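Local structure of putative acetamidase/formamidase (Yersinia enterocolitica subsp. palearctica serotype O:3, 5UBU) at residues P23-L28 and R55-T60; R61-G66 and F83-N88; L110-N115 and E236-T241; P168-L173 and L216-A221. The protein probably hydrolyses carbon-nitrogen bonds other than peptide bonds in linear amides. All coordinates share one frame; numbering follows the deposited sequence.

In the fold
Contact 1 comes first along the chain: it brings strand 25-28 alongside strand 55-59 and closes a loop of 26 residues at the edge of the large mixed sheet. Contact 2 opens directly after it, folding the loop 61-66 back on the start of strand 87-93, which belongs to a second, smaller sheet. Contact 3 spans the most sequence, 120 residues, and pairs the end of strand 101-111 with the start of strand 239-248 in the large sheet. Contact 4 falls wholly within that span and pairs strands 169-175 and 214-222 of the smaller sheet. Contacts 3 and 4 meet at one sodium ion, held by E236 and D220, while contact 2 packs A63 and N85 against D220.

Contact 1 of 4, residues P23-L28 and R55-T60; sequences PVTHHL and RVIVDT
H26 reaches R55 and I57 through its own backbone, and this pairing sets the register of a parallel beta ladder at the edge of the large mixed sheet, where strand 25-28 is outermost. Its N-H meets R55 O at 2.9 Å, and its carbonyl O accepts I57 N at 2.8 Å with an N-H...O angle of 170°. L28 continues the pattern, giving its N-H to I57 O and taking D59 N on its carbonyl. The strand directions differ by only 20°.

On the face carrying T25, H27 and I57, I57 CD1 packs on T25 CG2 at 3.6 Å and also touches H27 ND1, the two side chains of that last pair lying side by side. T25 CG2, anti to the backbone N, is the branch that meets I57, while OG1 (chi1 -61°) is anti to the carbonyl carbon. R55 runs alongside T25, and its NE forms a salt bridge with E107. On the opposite face L28 CB rests on V56 CG1 at 4.0 Å, and the H26 ring, its NE2 bonded to D54, brings CD2 near R55 O. At the far end a water donates to both L28 O and D59 O, 3.0 and 2.8 Å from its oxygen.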
# COMPACT_ATOMS: atom_id res chain seq x y z
N PRO B 23 2.26 39.85 -24.97
CA PRO B 23 2.09 39.70 -23.54
C PRO B 23 2.70 40.79 -22.68
O PRO B 23 3.68 41.42 -23.06
CB PRO B 23 2.81 38.38 -23.27
CG PRO B 23 3.93 38.38 -24.24
CD PRO B 23 3.44 39.11 -25.46
N VAL B 24 2.07 41.02 -21.53
CA VAL B 24 2.55 41.95 -20.53
C VAL B 24 3.41 41.07 -19.62
O VAL B 24 2.99 39.99 -19.22
CB VAL B 24 1.40 42.60 -19.73
CG1 VAL B 24 1.94 43.48 -18.61
CG2 VAL B 24 0.49 43.40 -20.64
N THR B 25 4.63 41.52 -19.33
CA THR B 25 5.55 40.78 -18.46
C THR B 25 5.49 41.39 -17.07
O THR B 25 5.74 42.59 -16.89
CB THR B 25 6.99 40.81 -19.00
OG1 THR B 25 7.02 40.20 -20.30
CG2 THR B 25 7.96 40.07 -18.07
N HIS B 26 5.14 40.56 -16.09
CA HIS B 26 5.05 40.98 -14.70
C HIS B 26 6.25 40.44 -13.95
O HIS B 26 6.71 39.35 -14.24
CB HIS B 26 3.76 40.44 -14.08
CG HIS B 26 2.54 40.74 -14.89
ND1 HIS B 26 1.83 41.92 -14.77
CD2 HIS B 26 1.91 40.02 -15.85
CE1 HIS B 26 0.81 41.90 -15.61
NE2 HIS B 26 0.83 40.76 -16.28
N HIS B 27 6.75 41.21 -12.99
CA HIS B 27 7.91 40.81 -12.20
C HIS B 27 7.42 40.52 -10.79
O HIS B 27 7.19 41.45 -10.02
CB HIS B 27 8.96 41.94 -12.18
CG HIS B 27 9.34 42.46 -13.54
ND1 HIS B 27 10.39 41.95 -14.28
CD2 HIS B 27 8.80 43.44 -14.30
CE1 HIS B 27 10.46 42.58 -15.44
NE2 HIS B 27 9.51 43.49 -15.48
N LEU B 28 7.21 39.25 -10.46
CA LEU B 28 6.73 38.86 -9.13
C LEU B 28 7.92 38.75 -8.18
O LEU B 28 8.41 37.66 -7.88
CB LEU B 28 5.90 37.56 -9.19
CG LEU B 28 5.34 37.01 -7.87
CD1 LEU B 28 4.64 38.08 -7.03
CD2 LEU B 28 4.39 35.86 -8.14
N ARG B 55 3.28 36.93 -19.40
CA ARG B 55 4.47 36.29 -18.85
C ARG B 55 4.68 36.79 -17.43
O ARG B 55 4.31 37.92 -17.10
CB ARG B 55 5.69 36.60 -19.73
CG ARG B 55 5.67 35.83 -21.04
CD ARG B 55 6.68 36.30 -22.07
NE ARG B 55 8.03 35.99 -21.61
CZ ARG B 55 8.94 36.88 -21.22
NH1 ARG B 55 10.14 36.46 -20.83
NH2 ARG B 55 8.70 38.19 -21.27
N VAL B 56 5.23 35.93 -16.57
CA VAL B 56 5.52 36.28 -15.19
C VAL B 56 6.93 35.81 -14.85
O VAL B 56 7.28 34.66 -15.09
CB VAL B 56 4.52 35.64 -14.19
CG1 VAL B 56 4.83 36.09 -12.76
CG2 VAL B 56 3.10 36.02 -14.55
N ILE B 57 7.74 36.72 -14.31
CA ILE B 57 9.10 36.43 -13.90
C ILE B 57 9.03 36.32 -12.38
O ILE B 57 8.92 37.33 -11.68
CB ILE B 57 10.07 37.55 -14.32
CG1 ILE B 57 10.02 37.77 -15.84
CG2 ILE B 57 11.49 37.22 -13.85
CD1 ILE B 57 10.89 38.90 -16.35
N VAL B 58 9.09 35.09 -11.88
CA VAL B 58 8.99 34.83 -10.44
C VAL B 58 10.33 34.66 -9.73
O VAL B 58 11.15 33.86 -10.14
CB VAL B 58 8.18 33.54 -10.18
CG1 VAL B 58 7.93 33.37 -8.69
CG2 VAL B 58 6.86 33.57 -10.92
N ASP B 59 10.52 35.42 -8.64
CA ASP B 59 11.71 35.32 -7.80
C ASP B 59 11.36 34.36 -6.66
O ASP B 59 10.94 34.78 -5.58
CB ASP B 59 12.11 36.69 -7.23
CG ASP B 59 12.63 37.66 -8.30
OD1 ASP B 59 12.94 37.22 -9.43
OD2 ASP B 59 12.75 38.87 -8.00
N THR B 60 11.51 33.06 -6.91
CA THR B 60 11.16 32.04 -5.92
C THR B 60 12.18 31.91 -4.79
O THR B 60 13.34 32.27 -4.94
CB THR B 60 11.03 30.63 -6.55
OG1 THR B 60 12.31 30.18 -7.01
CG2 THR B 60 10.04 30.63 -7.70
O HOH W 1 8.82 36.58 -5.12

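Contact 2 of 4, residues R61-G66 and F83-N88; sequences RDAFEG and FLNPQN
A63 and N85 form the one direct hydrogen bond across this contact: N85 N donates to A63 O at 2.8 Å, lying in the carbonyl plane on a lone pair, with an N-H...O angle of 157°. The close packing gathers round that bond. L84 CD2 lies against F64 CD1 at 3.7 Å, the two side chains side by side and pointing the same way, and the same methyl also borders A63 O. On the other flank the P86 ring is met by the E65 chain, which slides past it in the opposite direction, E65 CB standing 3.8 Å from P86 CG. With CG anti to the backbone N (chi1 -161°), E65 CG also lies within contact distance of P86 CG.

The loop 61-66 takes its shape from a type I beta turn, D62 to E65, closed by E65 N on D62 O. D62 OD1 accepts G66 N at 2.9 Å from above the carboxylate plane, and weakly F64 N, as in an Asx turn. A63, the second residue of the turn, has its carbonyl O facing N85, just before strand 87-93.

Toward R61 the segments part and water takes over. One water accepts R61 N at 2.9 Å and lies near P86 O and N88 OD1; another lies 2.9 Å from R61 O and also approaches P86 O, but the two waters cannot donate to every acceptor around them at once. R61 NH2 forms a salt bridge with E65 OE1, met in the guanidinium plane, while its NE pairs with E30 and E65 OE2 bonds Y38. N85 ND2 is held by the carbonyl of S184, on the side of the contact near the sodium site.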
# COMPACT_ATOMS: atom_id res chain seq x y z
N ARG B 61 11.72 31.38 -3.66
CA ARG B 61 12.55 31.10 -2.50
C ARG B 61 12.73 29.59 -2.41
O ARG B 61 11.88 28.83 -2.89
CB ARG B 61 11.92 31.66 -1.23
CG ARG B 61 12.01 33.16 -1.13
CD ARG B 61 11.44 33.67 0.20
NE ARG B 61 11.67 35.11 0.35
CZ ARG B 61 11.22 35.85 1.36
NH1 ARG B 61 11.48 37.15 1.39
NH2 ARG B 61 10.51 35.31 2.34
N ASP B 62 13.82 29.15 -1.79
CA ASP B 62 14.08 27.72 -1.67
C ASP B 62 13.06 27.06 -0.73
O ASP B 62 12.31 27.74 -0.04
CB ASP B 62 15.55 27.42 -1.27
CG ASP B 62 15.88 27.77 0.20
OD1 ASP B 62 14.97 27.91 1.03
OD2 ASP B 62 17.09 27.86 0.53
N ALA B 63 13.06 25.74 -0.71
CA ALA B 63 12.13 24.97 0.13
C ALA B 63 12.20 25.27 1.63
O ALA B 63 11.22 25.02 2.35
CB ALA B 63 12.36 23.49 -0.09
N PHE B 64 13.33 25.80 2.10
CA PHE B 64 13.52 26.10 3.53
C PHE B 64 13.35 27.59 3.84
O PHE B 64 13.54 28.01 4.98
CB PHE B 64 14.91 25.62 3.96
CG PHE B 64 15.28 24.26 3.41
CD1 PHE B 64 14.61 23.12 3.85
CD2 PHE B 64 16.28 24.12 2.45
CE1 PHE B 64 14.93 21.87 3.35
CE2 PHE B 64 16.60 22.88 1.95
CZ PHE B 64 15.92 21.75 2.39
N GLU B 65 12.97 28.36 2.83
CA GLU B 65 12.79 29.82 2.91
C GLU B 65 14.06 30.47 3.48
O GLU B 65 14.00 31.31 4.37
CB GLU B 65 11.51 30.20 3.68
CG GLU B 65 11.06 31.63 3.41
CD GLU B 65 9.71 32.00 4.00
OE1 GLU B 65 9.09 32.96 3.47
OE2 GLU B 65 9.26 31.35 4.96
N GLY B 66 15.21 30.04 2.96
CA GLY B 66 16.52 30.54 3.37
C GLY B 66 16.97 30.25 4.79
O GLY B 66 17.99 30.79 5.24
N PHE B 83 6.02 22.59 7.24
CA PHE B 83 6.24 23.93 6.70
C PHE B 83 7.51 24.06 5.85
O PHE B 83 8.54 24.56 6.30
CB PHE B 83 6.23 24.99 7.81
CG PHE B 83 4.91 25.08 8.54
CD1 PHE B 83 3.92 25.92 8.08
CD2 PHE B 83 4.68 24.33 9.69
CE1 PHE B 83 2.70 26.02 8.75
CE2 PHE B 83 3.47 24.42 10.37
CZ PHE B 83 2.48 25.26 9.89
N LEU B 84 7.41 23.56 4.62
CA LEU B 84 8.45 23.65 3.61
C LEU B 84 7.77 24.16 2.35
O LEU B 84 6.54 24.18 2.25
CB LEU B 84 9.09 22.30 3.32
CG LEU B 84 9.97 21.61 4.38
CD1 LEU B 84 10.51 20.31 3.81
CD2 LEU B 84 11.12 22.52 4.82
N ASN B 85 8.58 24.57 1.38
CA ASN B 85 8.08 25.04 0.09
C ASN B 85 7.24 26.33 0.17
O ASN B 85 6.04 26.31 -0.10
CB ASN B 85 7.29 23.93 -0.64
CG ASN B 85 8.07 22.63 -0.75
OD1 ASN B 85 9.30 22.61 -0.65
ND2 ASN B 85 7.35 21.54 -0.98
N PRO B 86 7.86 27.45 0.57
CA PRO B 86 7.14 28.72 0.59
C PRO B 86 6.65 29.02 -0.82
O PRO B 86 7.44 28.95 -1.77
CB PRO B 86 8.21 29.72 1.03
CG PRO B 86 9.50 29.07 0.68
CD PRO B 86 9.26 27.62 0.98
N GLN B 87 5.37 29.36 -0.95
CA GLN B 87 4.76 29.59 -2.27
C GLN B 87 4.58 31.02 -2.73
O GLN B 87 4.21 31.88 -1.94
CB GLN B 87 3.36 28.96 -2.29
CG GLN B 87 3.35 27.45 -2.09
CD GLN B 87 4.03 26.72 -3.23
OE1 GLN B 87 3.65 26.87 -4.41
NE2 GLN B 87 5.01 25.89 -2.90
N ASN B 88 4.86 31.25 -4.01
CA ASN B 88 4.58 32.53 -4.66
C ASN B 88 3.13 32.40 -5.11
O ASN B 88 2.68 31.29 -5.42
CB ASN B 88 5.48 32.79 -5.86
CG ASN B 88 6.80 33.39 -5.48
OD1 ASN B 88 7.82 32.72 -5.47
ND2 ASN B 88 6.78 34.67 -5.11
O HOH W 2 9.01 30.38 -3.59
O HOH W 3 9.53 27.37 -2.20

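Contact 3 of 4, residues L110-N115 and E236-T241; sequences LPRGVN and EFASIT. With NA (sodium ion), chain G.
R112 crosses I240 at about a right angle where strands 101-111 and 239-248 end their antiparallel pairing in the large mixed sheet. The aliphatic part of the arginine does the touching: R112 CG sits 3.8 Å from I240 CG1, with CB and CD beside the same atom. CG is anti to the backbone N (chi1 -168°), and a bend at chi3 (63°) turns NE off the line of the chain. S239 O lies at the guanidinium edge, near its plane, 3.6 Å from R112 NE. R112 NH2 is bonded to T60 O, so the far end of the side chain ties this contact to the chain at the end of strand 55-59.

On the other flank the F237 ring lies with an edge toward P111, whose N is in the ring plane. F237 CE2 is 3.6 Å from P111 CA, and P111 CB touches the same ring atom.

Between these two side-chain groups the backbones form the ladder. L110 and I240 are a hydrogen-bonded pair, with I240 N to L110 O at 2.8 Å and the longer return bond from L110 N; R112 N then donates to A238 O at 3.0 Å.

Just before F237, in the short, weakly bonded strand 236-237, lies E236 of the sodium site, completed in part by D220 and H222. There the E236 carboxylate grips one ion with both oxygens, OE1 and OE2 each 2.2 Å from the sodium.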
# COMPACT_ATOMS: atom_id res chain seq x y z
N LEU B 110 16.70 30.18 -13.80
CA LEU B 110 18.09 30.50 -13.50
C LEU B 110 18.27 30.63 -12.00
O LEU B 110 17.31 30.93 -11.29
CB LEU B 110 18.49 31.82 -14.17
CG LEU B 110 18.31 31.92 -15.69
CD1 LEU B 110 18.60 33.33 -16.18
CD2 LEU B 110 19.18 30.88 -16.40
N PRO B 111 19.49 30.37 -11.49
CA PRO B 111 19.70 30.52 -10.04
C PRO B 111 19.70 32.00 -9.69
O PRO B 111 20.19 32.82 -10.46
CB PRO B 111 21.07 29.87 -9.80
CG PRO B 111 21.73 29.82 -11.13
CD PRO B 111 20.66 29.79 -12.17
N ARG B 112 19.13 32.32 -8.53
CA ARG B 112 19.00 33.70 -8.07
C ARG B 112 19.98 34.00 -6.95
O ARG B 112 20.23 33.15 -6.10
CB ARG B 112 17.56 33.93 -7.62
CG ARG B 112 17.17 35.38 -7.38
CD ARG B 112 15.67 35.52 -7.25
NE ARG B 112 15.13 34.79 -6.10
CZ ARG B 112 14.99 35.28 -4.87
NH1 ARG B 112 15.33 36.54 -4.57
NH2 ARG B 112 14.48 34.51 -3.91
N GLY B 113 20.55 35.20 -6.98
CA GLY B 113 21.52 35.65 -5.97
C GLY B 113 22.96 35.56 -6.45
O GLY B 113 23.26 34.85 -7.40
N VAL B 114 23.84 36.31 -5.79
CA VAL B 114 25.28 36.30 -6.10
C VAL B 114 25.91 35.05 -5.48
O VAL B 114 25.71 34.78 -4.29
CB VAL B 114 25.97 37.57 -5.56
CG1 VAL B 114 27.45 37.58 -5.93
CG2 VAL B 114 25.28 38.82 -6.10
N ASN B 115 26.70 34.32 -6.27
CA ASN B 115 27.36 33.08 -5.82
C ASN B 115 26.28 32.17 -5.23
O ASN B 115 26.31 31.82 -4.05
CB ASN B 115 28.50 33.38 -4.82
CG ASN B 115 29.66 34.10 -5.47
OD1 ASN B 115 29.98 33.85 -6.63
ND2 ASN B 115 30.33 34.99 -4.71
N GLU B 236 17.61 21.93 -3.59
CA GLU B 236 16.69 23.05 -3.40
C GLU B 236 17.41 24.39 -3.60
O GLU B 236 18.48 24.61 -3.01
CB GLU B 236 16.16 23.03 -1.97
CG GLU B 236 15.61 21.69 -1.48
CD GLU B 236 14.41 21.20 -2.25
OE1 GLU B 236 14.14 19.98 -2.17
OE2 GLU B 236 13.74 22.01 -2.93
N PHE B 237 16.82 25.29 -4.39
CA PHE B 237 17.45 26.60 -4.61
C PHE B 237 16.44 27.72 -4.92
O PHE B 237 15.29 27.46 -5.27
CB PHE B 237 18.54 26.52 -5.71
CG PHE B 237 18.01 26.51 -7.13
CD1 PHE B 237 17.18 25.51 -7.59
CD2 PHE B 237 18.42 27.48 -8.03
CE1 PHE B 237 16.72 25.51 -8.90
CE2 PHE B 237 17.97 27.47 -9.35
CZ PHE B 237 17.12 26.48 -9.78
N ALA B 238 16.90 28.95 -4.74
CA ALA B 238 16.13 30.15 -5.02
C ALA B 238 16.36 30.41 -6.51
O ALA B 238 17.50 30.37 -6.97
CB ALA B 238 16.63 31.30 -4.17
N SER B 239 15.28 30.70 -7.25
CA SER B 239 15.39 30.90 -8.70
C SER B 239 14.63 32.07 -9.28
O SER B 239 13.78 32.67 -8.62
CB SER B 239 14.83 29.67 -9.42
OG SER B 239 13.41 29.62 -9.32
N ILE B 240 14.95 32.34 -10.54
CA ILE B 240 14.29 33.35 -11.35
C ILE B 240 13.60 32.48 -12.39
O ILE B 240 14.21 32.10 -13.39
CB ILE B 240 15.26 34.34 -12.02
CG1 ILE B 240 16.09 35.08 -10.96
CG2 ILE B 240 14.48 35.34 -12.87
CD1 ILE B 240 17.11 36.04 -11.51
N THR B 241 12.35 32.13 -12.12
CA THR B 241 11.55 31.28 -13.01
C THR B 241 10.63 32.14 -13.84
O THR B 241 9.82 32.89 -13.29
CB THR B 241 10.71 30.27 -12.20
OG1 THR B 241 11.58 29.42 -11.45
CG2 THR B 241 9.84 29.43 -13.11
NA NA G . 12.07 20.51 -2.86

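Contact 4 of 4, residues P168-L173 and L216-A221; sequences PHIGTL and LFIGDA. With NA (sodium ion), chain G; NA (sodium ion), chain H.
T172 and G219 form the hydrogen-bonded pair at the middle of this antiparallel ladder, T172 N reaching G219 O at 3.3 Å from above the carbonyl plane; the return bond, G219 N to T172 O, is weak. One step along, G171 N donates to D220 O at 2.8 Å. No bond of this kind joins I170 with A221 or L173 with I218, both non-hydrogen-bonded pairs.

Apolar contacts fill the face carrying I170, L173, I218 and A221. I170 crosses I218 at about a right angle, with CG2 on I218 CG1 at 3.9 Å. With CG anti to the backbone N (chi1 -176°), L173 touches both L216 CD1 and I218 CG1 through CD1. T241 and V245 of the large sheet pack here, so this face lies between the two sheets, buried near the centre of the chain. Away from it, T172 and D220 also cross at about a right angle, T172 CG2 3.8 Å from D220 CB.

Strand 169-175 turns a corner at G171, which has no side chain and leaves the neighbouring carboxylate of D220 lying close to its CA.

The remaining interactions are polar contacts and metal coordination. T172 OG1 is bonded to Q87 NE2. D220 bridges two sodium ions: OD1 lies 2.3 Å from the one shared with H222 and E236, while OD2 lies 2.2 Å from the one that N193 and D195 also hold, to which a water binds as well. D220 OD2 also reaches the first sodium at the longer 2.9 Å, which makes this oxygen the bridging atom.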
# COMPACT_ATOMS: atom_id res chain seq x y z
N PRO B 168 16.99 22.09 -14.20
CA PRO B 168 16.03 22.63 -13.26
C PRO B 168 14.57 22.31 -13.58
O PRO B 168 14.23 22.02 -14.73
CB PRO B 168 16.26 24.14 -13.38
CG PRO B 168 16.63 24.31 -14.82
CD PRO B 168 17.47 23.11 -15.14
N HIS B 169 13.74 22.34 -12.54
CA HIS B 169 12.31 22.10 -12.66
C HIS B 169 11.61 22.59 -11.40
O HIS B 169 12.24 22.74 -10.35
CB HIS B 169 11.99 20.63 -12.88
CG HIS B 169 12.39 19.75 -11.74
ND1 HIS B 169 13.67 19.24 -11.62
CD2 HIS B 169 11.69 19.28 -10.68
CE1 HIS B 169 13.74 18.51 -10.52
NE2 HIS B 169 12.56 18.51 -9.94
N ILE B 170 10.31 22.81 -11.53
CA ILE B 170 9.49 23.28 -10.42
C ILE B 170 8.90 22.09 -9.67
O ILE B 170 8.29 21.20 -10.25
CB ILE B 170 8.37 24.20 -10.94
CG1 ILE B 170 8.96 25.51 -11.50
CG2 ILE B 170 7.35 24.52 -9.85
CD1 ILE B 170 9.66 26.38 -10.47
N GLY B 171 9.09 22.10 -8.36
CA GLY B 171 8.59 21.04 -7.49
C GLY B 171 7.13 21.25 -7.14
O GLY B 171 6.37 20.29 -7.10
N THR B 172 6.75 22.50 -6.87
CA THR B 172 5.37 22.84 -6.51
C THR B 172 4.73 23.81 -7.49
O THR B 172 5.07 24.98 -7.52
CB THR B 172 5.26 23.46 -5.10
OG1 THR B 172 6.01 24.69 -5.05
CG2 THR B 172 5.76 22.51 -4.02
N LEU B 173 3.80 23.31 -8.29
CA LEU B 173 3.06 24.11 -9.26
C LEU B 173 1.60 23.73 -9.04
O LEU B 173 1.24 22.57 -9.16
CB LEU B 173 3.51 23.81 -10.69
CG LEU B 173 2.86 24.68 -11.78
CD1 LEU B 173 3.19 26.16 -11.56
CD2 LEU B 173 3.29 24.24 -13.17
N LEU B 216 -3.12 30.62 -9.21
CA LEU B 216 -1.90 29.88 -9.50
C LEU B 216 -0.82 30.12 -8.45
O LEU B 216 -0.54 31.27 -8.10
CB LEU B 216 -1.35 30.28 -10.88
CG LEU B 216 -0.04 29.63 -11.35
CD1 LEU B 216 -0.16 28.12 -11.47
CD2 LEU B 216 0.37 30.25 -12.69
N PHE B 217 -0.23 29.03 -7.97
CA PHE B 217 0.85 29.08 -6.99
C PHE B 217 2.06 28.38 -7.58
O PHE B 217 1.93 27.37 -8.29
CB PHE B 217 0.45 28.36 -5.70
CG PHE B 217 -0.65 29.02 -4.93
CD1 PHE B 217 -1.97 28.75 -5.22
CD2 PHE B 217 -0.35 29.89 -3.89
CE1 PHE B 217 -2.99 29.34 -4.49
CE2 PHE B 217 -1.35 30.50 -3.15
CZ PHE B 217 -2.68 30.21 -3.44
N ILE B 218 3.25 28.89 -7.28
CA ILE B 218 4.49 28.30 -7.79
C ILE B 218 5.59 28.39 -6.73
O ILE B 218 5.54 29.24 -5.84
CB ILE B 218 4.91 28.97 -9.13
CG1 ILE B 218 6.08 28.24 -9.78
CG2 ILE B 218 5.24 30.46 -8.92
CD1 ILE B 218 6.43 28.77 -11.15
N GLY B 219 6.55 27.48 -6.79
CA GLY B 219 7.67 27.49 -5.84
C GLY B 219 8.48 26.22 -5.85
O GLY B 219 8.29 25.37 -6.71
N ASP B 220 9.39 26.11 -4.88
CA ASP B 220 10.23 24.92 -4.71
C ASP B 220 10.98 24.53 -5.99
O ASP B 220 10.75 23.47 -6.58
CB ASP B 220 9.37 23.76 -4.17
CG ASP B 220 10.17 22.50 -3.84
OD1 ASP B 220 11.37 22.56 -3.47
OD2 ASP B 220 9.55 21.43 -3.93
N ALA B 221 11.88 25.40 -6.43
CA ALA B 221 12.67 25.13 -7.61
C ALA B 221 13.77 24.12 -7.26
O ALA B 221 14.33 24.15 -6.16
CB ALA B 221 13.30 26.42 -8.13
NA NA G . 12.07 20.51 -2.86
NA NA H . 9.13 19.36 -3.24
O HOH W 4 9.73 17.40 -1.18